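Local atomic coordinates of glycosyltransferase Gtf1 (Streptococcus pneumoniae, PDB entry 4PQG), a protein that belongs to the glycosyltransferases of the GT-B fold and carries an added extended beta-sheet domain. Residues D227-F237 against Y269-V280. Sequence-based numbering, arbitrary orientation.
Sequences DRETGIGQVVF and YYDYQFTNADKV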
loop_
_atom_site.group_PDB
_atom_site.type_symbol
_atom_site.label_atom_id
_atom_site.label_comp_id
_atom_site.label_asym_id
_atom_site.label_seq_id
_atom_site.Cartn_x
_atom_site.Cartn_y
_atom_site.Cartn_z
ATOM N N ASP A 227 -0.565 -1.024 11.597
ATOM C CA ASP A 227 -1.394 -0.911 10.394
ATOM C C ASP A 227 -1.924 -2.238 9.861
ATOM O O ASP A 227 -3.119 -2.358 9.519
ATOM C CB ASP A 227 -0.635 -0.126 9.331
ATOM C CG ASP A 227 -0.578 1.341 9.671
ATOM O OD1 ASP A 227 -1.689 1.937 9.735
ATOM O OD2 ASP A 227 0.535 1.878 9.916
ATOM N N ARG A 228 -1.038 -3.224 9.803
ATOM C CA ARG A 228 -1.365 -4.577 9.372
ATOM C C ARG A 228 -0.502 -5.533 10.154
ATOM O O ARG A 228 0.674 -5.236 10.425
ATOM C CB ARG A 228 -0.992 -4.768 7.932
ATOM C CG ARG A 228 -2.016 -4.391 6.918
ATOM C CD ARG A 228 -1.579 -5.117 5.662
ATOM N NE ARG A 228 -1.510 -4.263 4.480
ATOM C CZ ARG A 228 -2.495 -4.163 3.600
ATOM N NH1 ARG A 228 -3.619 -4.849 3.798
ATOM N NH2 ARG A 228 -2.356 -3.385 2.533
ATOM N N GLU A 229 -1.047 -6.710 10.448
ATOM C CA GLU A 229 -0.533 -7.504 11.572
ATOM C C GLU A 229 -0.724 -9.013 11.422
ATOM O O GLU A 229 -0.454 -9.778 12.369
ATOM C CB GLU A 229 -1.182 -6.951 12.866
ATOM C CG GLU A 229 -1.655 -7.929 13.928
ATOM C CD GLU A 229 -3.028 -8.549 13.678
ATOM O OE1 GLU A 229 -3.611 -8.410 12.575
ATOM O OE2 GLU A 229 -3.521 -9.215 14.613
ATOM N N THR A 230 -1.193 -9.451 10.251
ATOM C CA THR A 230 -1.389 -10.891 10.030
ATOM C C THR A 230 -0.123 -11.672 10.354
ATOM O O THR A 230 0.922 -11.382 9.808
ATOM C CB THR A 230 -1.822 -11.208 8.580
ATOM O OG1 THR A 230 -3.139 -10.690 8.367
ATOM C CG2 THR A 230 -1.837 -12.720 8.345
ATOM N N GLY A 231 -0.224 -12.629 11.272
ATOM C CA GLY A 231 0.887 -13.497 11.633
ATOM C C GLY A 231 1.691 -13.065 12.859
ATOM O O GLY A 231 2.312 -13.903 13.520
ATOM N N ILE A 232 1.668 -11.767 13.165
ATOM C CA ILE A 232 2.591 -11.163 14.140
ATOM C C ILE A 232 1.894 -10.398 15.283
ATOM O O ILE A 232 2.558 -9.873 16.194
ATOM C CB ILE A 232 3.588 -10.213 13.426
ATOM C CG1 ILE A 232 2.849 -9.066 12.722
ATOM C CG2 ILE A 232 4.439 -10.978 12.423
ATOM C CD1 ILE A 232 3.756 -7.963 12.228
ATOM N N GLY A 233 0.566 -10.341 15.218
ATOM C CA GLY A 233 -0.280 -9.615 16.179
ATOM C C GLY A 233 0.010 -9.835 17.650
ATOM O O GLY A 233 0.179 -8.886 18.411
ATOM N N GLN A 234 0.047 -11.088 18.059
ATOM C CA GLN A 234 0.265 -11.421 19.446
ATOM C C GLN A 234 1.601 -10.902 19.966
ATOM O O GLN A 234 1.671 -10.337 21.063
ATOM C CB GLN A 234 0.219 -12.918 19.603
ATOM C CG GLN A 234 0.329 -13.387 21.037
ATOM C CD GLN A 234 -0.145 -14.803 21.166
ATOM O OE1 GLN A 234 -0.941 -15.275 20.345
ATOM N NE2 GLN A 234 0.334 -15.501 22.189
ATOM N N VAL A 235 2.651 -11.124 19.174
ATOM C CA VAL A 235 4.020 -10.712 19.521
ATOM C C VAL A 235 4.140 -9.188 19.571
ATOM O O VAL A 235 4.768 -8.637 20.480
ATOM C CB VAL A 235 5.039 -11.304 18.517
ATOM C CG1 VAL A 235 6.408 -10.705 18.744
ATOM C CG2 VAL A 235 5.083 -12.825 18.661
ATOM N N VAL A 236 3.537 -8.504 18.603
ATOM C CA VAL A 236 3.494 -7.039 18.624
ATOM C C VAL A 236 2.733 -6.514 19.870
ATOM O O VAL A 236 3.215 -5.615 20.573
ATOM C CB VAL A 236 2.897 -6.478 17.303
ATOM C CG1 VAL A 236 2.712 -4.965 17.366
ATOM C CG2 VAL A 236 3.800 -6.827 16.141
ATOM N N PHE A 237 1.565 -7.095 20.140
ATOM C CA PHE A 237 0.734 -6.720 21.278
ATOM C C PHE A 237 1.513 -6.867 22.580
ATOM O O PHE A 237 1.570 -5.928 23.384
ATOM C CB PHE A 237 -0.577 -7.543 21.328
ATOM C CG PHE A 237 -1.747 -6.886 20.617
ATOM C CD1 PHE A 237 -3.000 -6.819 21.228
ATOM C CD2 PHE A 237 -1.598 -6.336 19.339
ATOM C CE1 PHE A 237 -4.079 -6.210 20.596
ATOM C CE2 PHE A 237 -2.682 -5.727 18.695
ATOM C CZ PHE A 237 -3.925 -5.664 19.327
ATOM N N TYR A 269 -8.832 -8.871 9.255
ATOM C CA TYR A 269 -7.655 -8.071 9.605
ATOM C C TYR A 269 -7.766 -7.353 10.956
ATOM O O TYR A 269 -6.821 -6.684 11.360
ATOM C CB TYR A 269 -7.327 -7.039 8.525
ATOM C CG TYR A 269 -7.049 -7.619 7.152
ATOM C CD1 TYR A 269 -6.298 -8.790 6.996
ATOM C CD2 TYR A 269 -7.517 -6.978 6.012
ATOM C CE1 TYR A 269 -6.046 -9.312 5.732
ATOM C CE2 TYR A 269 -7.265 -7.481 4.746
ATOM C CZ TYR A 269 -6.532 -8.644 4.612
ATOM O OH TYR A 269 -6.301 -9.140 3.351
ATOM N N TYR A 270 -8.915 -7.466 11.628
ATOM C CA TYR A 270 -9.109 -6.770 12.917
ATOM C C TYR A 270 -9.600 -7.660 14.048
ATOM O O TYR A 270 -9.636 -7.233 15.219
ATOM C CB TYR A 270 -9.998 -5.518 12.738
ATOM C CG TYR A 270 -9.243 -4.495 11.929
ATOM C CD1 TYR A 270 -8.125 -3.877 12.474
ATOM C CD2 TYR A 270 -9.578 -4.213 10.611
ATOM C CE1 TYR A 270 -7.373 -2.981 11.740
ATOM C CE2 TYR A 270 -8.826 -3.307 9.862
ATOM C CZ TYR A 270 -7.721 -2.712 10.440
ATOM O OH TYR A 270 -6.923 -1.819 9.757
ATOM N N ASP A 271 -9.967 -8.893 13.700
ATOM C CA ASP A 271 -10.534 -9.814 14.663
ATOM C C ASP A 271 -9.640 -9.975 15.887
ATOM O O ASP A 271 -10.126 -9.978 17.038
ATOM C CB ASP A 271 -10.777 -11.181 14.025
ATOM C CG ASP A 271 -11.364 -12.159 14.996
ATOM O OD1 ASP A 271 -12.515 -11.924 15.436
ATOM O OD2 ASP A 271 -10.670 -13.144 15.341
ATOM N N TYR A 272 -8.340 -10.130 15.642
ATOM C CA TYR A 272 -7.398 -10.303 16.745
ATOM C C TYR A 272 -7.351 -9.051 17.627
ATOM O O TYR A 272 -7.458 -9.136 18.858
ATOM C CB TYR A 272 -5.974 -10.653 16.251
ATOM C CG TYR A 272 -5.052 -10.851 17.439
ATOM C CD1 TYR A 272 -5.039 -12.061 18.126
ATOM C CD2 TYR A 272 -4.253 -9.805 17.919
ATOM C CE1 TYR A 272 -4.233 -12.250 19.235
ATOM C CE2 TYR A 272 -3.438 -9.984 19.030
ATOM C CZ TYR A 272 -3.444 -11.207 19.681
ATOM O OH TYR A 272 -2.658 -11.416 20.776
ATOM N N GLN A 273 -7.166 -7.898 16.990
ATOM C CA GLN A 273 -7.032 -6.642 17.715
ATOM C C GLN A 273 -8.286 -6.284 18.527
ATOM O O GLN A 273 -8.175 -5.761 19.643
ATOM C CB GLN A 273 -6.644 -5.490 16.782
ATOM C CG GLN A 273 -5.405 -5.739 15.936
ATOM C CD GLN A 273 -5.740 -6.337 14.571
ATOM O OE1 GLN A 273 -6.274 -7.446 14.464
ATOM N NE2 GLN A 273 -5.429 -5.594 13.524
ATOM N N PHE A 274 -9.464 -6.601 17.984
ATOM C CA PHE A 274 -10.749 -6.284 18.616
ATOM C C PHE A 274 -11.032 -7.254 19.772
ATOM O O PHE A 274 -11.489 -6.837 20.849
ATOM C CB PHE A 274 -11.899 -6.304 17.572
ATOM C CG PHE A 274 -11.838 -5.178 16.557
ATOM C CD1 PHE A 274 -10.947 -4.114 16.710
ATOM C CD2 PHE A 274 -12.706 -5.165 15.471
ATOM C CE1 PHE A 274 -10.916 -3.075 15.790
ATOM C CE2 PHE A 274 -12.695 -4.125 14.549
ATOM C CZ PHE A 274 -11.791 -3.076 14.701
ATOM N N THR A 275 -10.722 -8.535 19.566
ATOM C CA THR A 275 -10.814 -9.558 20.625
ATOM C C THR A 275 -9.979 -9.145 21.840
ATOM O O THR A 275 -10.422 -9.267 22.985
ATOM C CB THR A 275 -10.345 -10.937 20.102
ATOM O OG1 THR A 275 -11.217 -11.354 19.042
ATOM C CG2 THR A 275 -10.357 -11.994 21.209
ATOM N N ASN A 276 -8.794 -8.605 21.572
ATOM C CA ASN A 276 -7.852 -8.218 22.619
ATOM C C ASN A 276 -7.703 -6.700 22.772
ATOM O O ASN A 276 -6.599 -6.192 22.976
ATOM C CB ASN A 276 -6.496 -8.874 22.322
ATOM C CG ASN A 276 -6.581 -10.385 22.329
ATOM O OD1 ASN A 276 -6.681 -11.001 23.391
ATOM N ND2 ASN A 276 -6.564 -10.995 21.142
ATOM N N ALA A 277 -8.825 -5.986 22.676
ATOM C CA ALA A 277 -8.840 -4.515 22.732
ATOM C C ALA A 277 -8.366 -3.957 24.075
ATOM O O ALA A 277 -7.891 -2.836 24.138
ATOM C CB ALA A 277 -10.227 -3.966 22.390
ATOM N N ASP A 278 -8.476 -4.755 25.129
ATOM C CA ASP A 278 -7.932 -4.386 26.446
ATOM C C ASP A 278 -6.424 -4.099 26.429
ATOM O O ASP A 278 -5.917 -3.409 27.319
ATOM C CB ASP A 278 -8.254 -5.465 27.482
ATOM C CG ASP A 278 -7.712 -6.827 27.088
ATOM O OD1 ASP A 278 -7.963 -7.266 25.943
ATOM O OD2 ASP A 278 -7.019 -7.458 27.915
ATOM N N LYS A 279 -5.712 -4.610 25.418
ATOM C CA LYS A 279 -4.262 -4.392 25.290
ATOM C C LYS A 279 -3.901 -3.157 24.469
ATOM O O LYS A 279 -2.738 -2.747 24.420
ATOM C CB LYS A 279 -3.583 -5.626 24.680
ATOM C CG LYS A 279 -3.752 -6.922 25.467
ATOM C CD LYS A 279 -3.183 -6.849 26.885
ATOM C CE LYS A 279 -3.093 -8.228 27.539
ATOM N NZ LYS A 279 -4.368 -8.993 27.428
ATOM N N VAL A 280 -4.902 -2.568 23.823
ATOM C CA VAL A 280 -4.714 -1.434 22.926
ATOM C C VAL A 280 -5.017 -0.131 23.670
ATOM O O VAL A 280 -6.085 0.000 24.266
ATOM C CB VAL A 280 -5.652 -1.561 21.693
ATOM C CG1 VAL A 280 -5.517 -0.383 20.758
ATOM C CG2 VAL A 280 -5.378 -2.859 20.934
HETATM O O HOH W 1 -4.959 -3.984 8.023
HETATM O O HOH W 2 -3.896 -3.245 12.534
HETATM O O HOH W 3 -4.865 -4.750 10.534
HETATM O O HOH W 4 -4.028 -7.093 9.883
HETATM O O HOH W 5 -3.196 -14.264 21.629
#
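The carbonyl O of Y269 is gripped by the amide of Q273, NE2 to O 2.8 Å and in the carbonyl plane. Two waters lie between this O and the facing segment, one near the carbonyl O of D227, the other near OE1 of E229, and can share their protons among these acceptors. No direct hydrogen bond joins 227-237 to 269-280, so water carries the polar link. Q273 suits the place because its chain, bent at chi2, turns the amide back to Y269, four residues earlier, while its CG packs 3.7 Å from CZ of F237. E229 and Q273 approach from opposite directions without bonding, since both carboxylate oxygens face OE1 of Q273, another acceptor; glutamate instead offers OE1 to the water that its own backbone N also meets. Its OE2 lies 3.3 Å from CB of Y272.

F237 fills the apolar half. The ring of Y272 stands edge-to-face on it, planes 71° apart, with CE2 over the centre of one face; the carbonyl O of N276 meets the edge of the F237 ring in plane, and CG2 of V280 comes 3.5 Å from CZ of F237. With CG anti to the backbone N (chi1 -179°), Y272 reaches across G233, where a side chain would collide with the E229 carboxylate and press on the Y272 ring. The tyrosine hydroxyl meets a water that also bonds weakly to OE1 of Q234.

The axes of 233-237 and 271-275 approach to 10.8 Å, crossing at -41°, both against the parallel sheet of one Rossmann-like half of the GT-B fold: F237 rests on L226 of strand 223-226 and L245 of strand 244-248, while Q273 and V280 cover V247 of the latter.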